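Side-chain contacts in metagenomic carboxyl esterase MGS0156 (Uncultured organism, PDB 5D8M), which probably hydrolyses carboxylic esters as an alpha/beta-hydrolase-type serine esterase: residues Gly94-Ala97 against Glu98-Ser101; Lys145-Glu148 against Asn149-Ile152; Phe251-Arg254 against Glu255-Ser258. One frame throughout, in Å; residues are numbered along the deposited sequence.

Contact 1: Gly94-Ala97 against Glu98-Ser101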
loop_
_atom_site.group_PDB
_atom_site.type_symbol
_atom_site.label_atom_id
_atom_site.label_comp_id
_atom_site.label_asym_id
_atom_site.label_seq_id
_atom_site.Cartn_x
_atom_site.Cartn_y
_atom_site.Cartn_z
ATOM N N GLY A 94 5.555 -0.808 -5.283
ATOM C CA GLY A 94 4.667 -0.668 -6.420
ATOM C C GLY A 94 5.278 -0.204 -7.732
ATOM O O GLY A 94 6.451 -0.429 -8.012
ATOM N N LEU A 95 4.434 0.422 -8.554
ATOM C CA LEU A 95 4.792 0.858 -9.885
ATOM C C LEU A 95 5.954 1.854 -9.844
ATOM O O LEU A 95 5.915 2.822 -9.088
ATOM C CB LEU A 95 3.573 1.505 -10.569
ATOM C CG LEU A 95 3.670 1.813 -12.064
ATOM C CD1 LEU A 95 3.721 0.503 -12.827
ATOM C CD2 LEU A 95 2.474 2.645 -12.502
ATOM N N LEU A 96 6.974 1.602 -10.660
ATOM C CA LEU A 96 8.131 2.488 -10.810
ATOM C C LEU A 96 9.059 2.531 -9.591
ATOM O O LEU A 96 10.058 3.236 -9.612
ATOM C CB LEU A 96 7.682 3.921 -11.141
ATOM C CG LEU A 96 7.052 4.111 -12.519
ATOM C CD1 LEU A 96 6.828 5.597 -12.804
ATOM C CD2 LEU A 96 7.936 3.496 -13.597
ATOM N N ALA A 97 8.751 1.784 -8.534
ATOM C CA ALA A 97 9.595 1.842 -7.335
ATOM C C ALA A 97 11.012 1.380 -7.666
ATOM O O ALA A 97 12.024 1.990 -7.244
ATOM C CB ALA A 97 8.984 1.004 -6.214
ATOM N N GLU A 98 11.080 0.349 -8.497
ATOM C CA GLU A 98 12.365 -0.200 -8.901
ATOM C C GLU A 98 13.201 0.846 -9.613
ATOM O O GLU A 98 14.418 0.888 -9.453
ATOM C CB GLU A 98 12.167 -1.420 -9.810
ATOM C CG GLU A 98 13.478 -2.129 -10.171
ATOM C CD GLU A 98 13.265 -3.258 -11.177
ATOM O OE1 GLU A 98 12.326 -3.154 -12.007
ATOM O OE2 GLU A 98 14.037 -4.236 -11.144
ATOM N N CYS A 99 12.538 1.699 -10.396
ATOM C CA CYS A 99 13.221 2.719 -11.177
ATOM C C CYS A 99 13.827 3.848 -10.321
ATOM O O CYS A 99 14.747 4.552 -10.758
ATOM C CB CYS A 99 12.239 3.315 -12.200
ATOM S SG CYS A 99 11.379 2.035 -13.194
ATOM N N VAL A 100 13.308 4.058 -9.120
ATOM C CA VAL A 100 13.848 5.122 -8.276
ATOM C C VAL A 100 14.576 4.547 -7.064
ATOM O O VAL A 100 14.728 5.230 -6.057
ATOM C CB VAL A 100 12.734 6.126 -7.806
ATOM C CG1 VAL A 100 12.152 6.873 -9.023
ATOM C CG2 VAL A 100 11.639 5.433 -7.020
ATOM N N SER A 101 15.038 3.297 -7.172
ATOM C CA SER A 101 15.686 2.634 -6.039
ATOM C C SER A 101 16.906 3.379 -5.493
ATOM O O SER A 101 17.232 3.232 -4.327
ATOM C CB SER A 101 16.103 1.209 -6.402
ATOM O OG SER A 101 17.092 1.222 -7.409
HETATM O O HOH W 1 8.839 -1.763 -8.232
#
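Leu96 and Ala97 meet Cys99 and Val100 in a local contact in which a type II beta turn runs straight into a short 3-10 segment, in the loop after strand 87-92 of the parallel sheet. The turn is closed by a hydrogen bond from Ala97 N to Gly94 O at 3.2 Å. Leu96 sits at its third position with a phi of 70°, the left-handed conformation that a type II turn needs there. The chain then coils back on itself, and three backbone N-H...O hydrogen bonds show how. Leu96 O receives a weak hydrogen bond from Cys99 N at 3.0 Å and another weak one from Val100 N, whereas Ala97 O takes the straighter one, from Val100 N at 3.1 Å. That donor stands well above the Ala97 carbonyl plane, 62° out of it. A water links the two halves, giving a proton to Gly94 O at 2.7 Å and accepting from Glu98 N. Glu98 turns its extended chain out of the contact: OE2 forms a salt bridge with Arg125 and OE1 accepts from Gly128 N, so both carboxylate oxygens are engaged and the loop is tied to its neighbour. Leu96 adds a backbone hydrogen bond to Gly128. In alpha/beta hydrolases the loop in this topological place commonly supplies part of the oxyanion hole, which this one may do as well. Cys99 has its sulfur beside the backbone N (chi1 -51°), a rotation that serves both the disulfide to Cys213 and the apolar touch with Leu96. Val100 brings CG2 to 3.5 Å from Ala97 O, and Leu96 lays its CD2 branch 3.8 Å from Cys99 SG.

Contact 2: Lys145-Glu148 against Asn149-Ile152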
loop_
_atom_site.group_PDB
_atom_site.type_symbol
_atom_site.label_atom_id
_atom_site.label_comp_id
_atom_site.label_asym_id
_atom_site.label_seq_id
_atom_site.Cartn_x
_atom_site.Cartn_y
_atom_site.Cartn_z
ATOM N N LYS A 145 12.093 -18.938 -0.018
ATOM C CA LYS A 145 13.446 -19.029 0.519
ATOM C C LYS A 145 13.574 -18.443 1.928
ATOM O O LYS A 145 14.646 -18.470 2.513
ATOM C CB LYS A 145 14.432 -18.325 -0.424
ATOM C CG LYS A 145 14.537 -18.980 -1.791
ATOM C CD LYS A 145 15.544 -18.236 -2.660
ATOM C CE LYS A 145 15.641 -18.834 -4.059
ATOM N NZ LYS A 145 14.406 -18.610 -4.835
ATOM N N LEU A 146 12.490 -17.889 2.452
ATOM C CA LEU A 146 12.490 -17.308 3.793
ATOM C C LEU A 146 12.424 -18.446 4.808
ATOM O O LEU A 146 11.931 -19.512 4.475
ATOM C CB LEU A 146 11.317 -16.336 3.956
ATOM C CG LEU A 146 11.439 -15.039 3.155
ATOM C CD1 LEU A 146 10.217 -14.165 3.292
ATOM C CD2 LEU A 146 12.706 -14.272 3.573
ATOM N N PRO A 147 12.942 -18.230 6.035
ATOM C CA PRO A 147 12.940 -19.279 7.065
ATOM C C PRO A 147 11.531 -19.813 7.334
ATOM O O PRO A 147 10.581 -19.039 7.440
ATOM C CB PRO A 147 13.501 -18.563 8.302
ATOM C CG PRO A 147 14.290 -17.406 7.742
ATOM C CD PRO A 147 13.505 -16.963 6.543
ATOM N N GLU A 148 11.413 -21.131 7.437
ATOM C CA GLU A 148 10.122 -21.805 7.575
ATOM C C GLU A 148 9.334 -21.427 8.822
ATOM O O GLU A 148 8.107 -21.418 8.789
ATOM C CB GLU A 148 10.325 -23.323 7.566
ATOM C CG GLU A 148 10.169 -23.955 6.200
ATOM C CD GLU A 148 10.444 -25.449 6.219
ATOM O OE1 GLU A 148 11.122 -25.927 7.160
ATOM O OE2 GLU A 148 9.978 -26.149 5.294
ATOM N N ASN A 149 10.029 -21.114 9.909
ATOM C CA ASN A 149 9.372 -20.817 11.181
ATOM C C ASN A 149 8.872 -19.374 11.322
ATOM O O ASN A 149 8.185 -19.044 12.300
ATOM C CB ASN A 149 10.310 -21.136 12.336
ATOM C CG ASN A 149 10.525 -22.628 12.506
ATOM O OD1 ASN A 149 9.626 -23.425 12.231
ATOM N ND2 ASN A 149 11.718 -23.015 12.955
ATOM N N ASP A 150 9.218 -18.522 10.357
ATOM C CA ASP A 150 8.789 -17.130 10.397
ATOM C C ASP A 150 7.309 -17.032 10.100
ATOM O O ASP A 150 6.788 -17.758 9.257
ATOM C CB ASP A 150 9.561 -16.271 9.390
ATOM C CG ASP A 150 10.960 -15.900 9.870
ATOM O OD1 ASP A 150 11.304 -16.180 11.035
ATOM O OD2 ASP A 150 11.702 -15.277 9.077
ATOM N N THR A 151 6.629 -16.131 10.785
ATOM C CA THR A 151 5.260 -15.821 10.410
ATOM C C THR A 151 5.256 -14.689 9.373
ATOM O O THR A 151 5.699 -13.569 9.643
ATOM C CB THR A 151 4.415 -15.470 11.648
ATOM O OG1 THR A 151 4.409 -16.594 12.538
ATOM C CG2 THR A 151 2.994 -15.183 11.238
ATOM N N ILE A 152 4.790 -15.008 8.171
ATOM C CA ILE A 152 4.894 -14.102 7.037
ATOM C C ILE A 152 3.738 -13.096 6.996
ATOM O O ILE A 152 2.564 -13.481 6.912
ATOM C CB ILE A 152 4.938 -14.890 5.714
ATOM C CG1 ILE A 152 6.175 -15.790 5.693
ATOM C CG2 ILE A 152 4.915 -13.943 4.526
ATOM C CD1 ILE A 152 7.505 -15.015 5.789
#
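Pro147 and Asp150 close a type I beta turn by the hydrogen bond from Asp150 N to Pro147 O, 3.3 Å long and fairly straight at 159°, with the donor lying above the carbonyl plane, 55° out of it. This turn takes the chain from the loop after helix 132-143 into strand 151-157 of the parallel sheet. The same two residues also meet through their side chains. Asp150 places its carboxylate beside its own backbone N (chi1 -78°), which brings OD2 alongside the CD, CG and CB carbons of the proline ring: OD2 lies 3.5 Å from Pro147 CD, and Pro147 CG and CB follow slightly farther off. One oxygen thus rides along three ring carbons, while the carboxylate as a whole crosses the ring at a slant. Leu146 and Ile152 approach by single methyl groups, Leu146 CD1 to Ile152 CD1 at 3.8 Å. Both side chains also rest on Val90 of the adjacent strand 87-92, so the methyl pair joins the loop before strand 151-157 to that neighbouring strand. The polar atoms of the turn are drawn to two arginines. Asp150 OD2 forms a salt bridge with Arg88, and Arg177 hydrogen-bonds to Asp150 O and, weakly, to Pro147 O. The chemistry implies a division of labour: the ring gives OD2 an apolar wall, and Arg88 would balance its charge, probably favouring the ionised carboxylate at this surface position.

Contact 3: Phe251-Arg254 against Glu255-Ser258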
loop_
_atom_site.group_PDB
_atom_site.type_symbol
_atom_site.label_atom_id
_atom_site.label_comp_id
_atom_site.label_asym_id
_atom_site.label_seq_id
_atom_site.Cartn_x
_atom_site.Cartn_y
_atom_site.Cartn_z
ATOM N N PHE A 251 -4.939 9.642 2.216
ATOM C CA PHE A 251 -5.185 10.861 1.477
ATOM C C PHE A 251 -4.749 12.038 2.325
ATOM O O PHE A 251 -4.713 11.949 3.549
ATOM C CB PHE A 251 -6.666 10.983 1.062
ATOM C CG PHE A 251 -7.642 11.125 2.211
ATOM C CD1 PHE A 251 -8.236 10.004 2.787
ATOM C CD2 PHE A 251 -8.001 12.376 2.675
ATOM C CE1 PHE A 251 -9.152 10.141 3.825
ATOM C CE2 PHE A 251 -8.921 12.523 3.705
ATOM C CZ PHE A 251 -9.498 11.404 4.286
ATOM N N ALA A 252 -4.403 13.130 1.659
ATOM C CA ALA A 252 -4.079 14.378 2.317
ATOM C C ALA A 252 -4.842 15.485 1.610
ATOM O O ALA A 252 -5.366 15.275 0.521
ATOM C CB ALA A 252 -2.583 14.641 2.276
ATOM N N SER A 253 -4.893 16.666 2.216
ATOM C CA SER A 253 -5.493 17.813 1.557
ATOM C C SER A 253 -4.642 18.139 0.354
ATOM O O SER A 253 -3.503 17.672 0.260
ATOM C CB SER A 253 -5.580 19.015 2.498
ATOM O OG SER A 253 -4.273 19.421 2.887
ATOM N N ARG A 254 -5.173 18.949 -0.557
ATOM C CA ARG A 254 -4.407 19.330 -1.733
ATOM C C ARG A 254 -3.079 19.997 -1.368
ATOM O O ARG A 254 -2.040 19.683 -1.939
ATOM C CB ARG A 254 -5.225 20.257 -2.622
ATOM C CG ARG A 254 -4.559 20.497 -3.939
ATOM C CD ARG A 254 -5.356 21.416 -4.819
ATOM N NE ARG A 254 -4.820 21.384 -6.175
ATOM C CZ ARG A 254 -3.771 22.087 -6.603
ATOM N NH1 ARG A 254 -3.383 21.977 -7.870
ATOM N NH2 ARG A 254 -3.110 22.899 -5.781
ATOM N N GLU A 255 -3.101 20.891 -0.386
ATOM C CA GLU A 255 -1.890 21.614 -0.029
ATOM C C GLU A 255 -0.851 20.741 0.693
ATOM O O GLU A 255 0.326 21.083 0.700
ATOM C CB GLU A 255 -2.231 22.847 0.822
ATOM C CG GLU A 255 -2.616 22.579 2.257
ATOM C CD GLU A 255 -2.715 23.863 3.083
ATOM O OE1 GLU A 255 -2.696 23.772 4.332
ATOM O OE2 GLU A 255 -2.814 24.962 2.491
ATOM N N GLU A 256 -1.273 19.626 1.290
ATOM C CA GLU A 256 -0.313 18.694 1.896
ATOM C C GLU A 256 -0.002 17.513 0.982
ATOM O O GLU A 256 0.547 16.492 1.413
ATOM C CB GLU A 256 -0.824 18.197 3.249
ATOM C CG GLU A 256 -0.959 19.317 4.300
ATOM C CD GLU A 256 0.353 20.078 4.567
ATOM O OE1 GLU A 256 1.449 19.481 4.449
ATOM O OE2 GLU A 256 0.290 21.288 4.909
ATOM N N THR A 257 -0.343 17.664 -0.290
ATOM C CA THR A 257 -0.072 16.665 -1.310
ATOM C C THR A 257 1.139 17.164 -2.130
ATOM O O THR A 257 1.190 18.332 -2.490
ATOM C CB THR A 257 -1.327 16.438 -2.222
ATOM O OG1 THR A 257 -2.405 15.857 -1.455
ATOM C CG2 THR A 257 -1.011 15.526 -3.400
ATOM N N SER A 258 2.118 16.289 -2.364
ATOM C CA SER A 258 3.333 16.634 -3.113
ATOM C C SER A 258 3.061 17.282 -4.466
ATOM O O SER A 258 2.159 16.864 -5.177
ATOM C CB SER A 258 4.199 15.371 -3.344
ATOM O OG SER A 258 4.721 14.875 -2.131
HETATM O O HOH W 2 -3.589 13.246 -1.230
HETATM O O HOH W 3 -4.327 21.119 5.052
#
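The flat groups that meet between Ser253-Arg254 and Glu256-Thr257 are peptide carbonyls, each met by a donor standing above the carbonyl plane. Thr257 OG1 is 43° out of the plane of Ser253 and donates to Ser253 O at 2.7 Å; Thr257 N lies above the plane of Arg254 and donates to Arg254 O at 3.1 Å. Ser253 O also takes a weak hydrogen bond from Glu256 N. A water donates to Glu255 OE1 and is also hydrogen-bonded to Ser253 OG. The Phe251 ring turns away from the turn and stacks on Trp65, and the Arg254 guanidinium pairs with Asp266.

Ser253 carries its hydroxyl between the backbone N and the carbonyl carbon (chi1 63°), which brings OG to 3.4 Å from Glu256 N, a weak hydrogen bond, and to 3.6 Å from the CG of Glu255. Ala252 CB packs 3.7 Å from Glu256 O. A second water accepts from Ala252 N and donates to Thr257 OG1 at 2.9 Å. A valine in place of Thr257 would probably leave Ser253 O with the weak hydrogen bond from Glu256 N as its remaining link to this turn and that water without the hydroxyl as an acceptor. The buried threonine hydroxyl, donor to a carbonyl and acceptor from a water, thus fastens the extended approach to the turn ahead of helix 262-269.

In the fold
The three contacts follow one another along the chain and touch nowhere. Contacts 1 and 3 lie in loops that follow strands 87-92 and 244-248, beyond the carboxyl ends of those strands, with centres 22 Å apart and nearest atoms about 13 Å apart. Contact 2 leads into strand 151-157 and so sits at the other end of the sheet, its centre 26 Å from that of contact 1 and 38 Å from that of contact 3, with which it lies on opposite sides of the chain's centre. In the alpha/beta-hydrolase fold the nucleophile typically follows a strand placed like 151-157, so contacts 1 and 3 probably belong to the active-site side, and contact 2 to the far side.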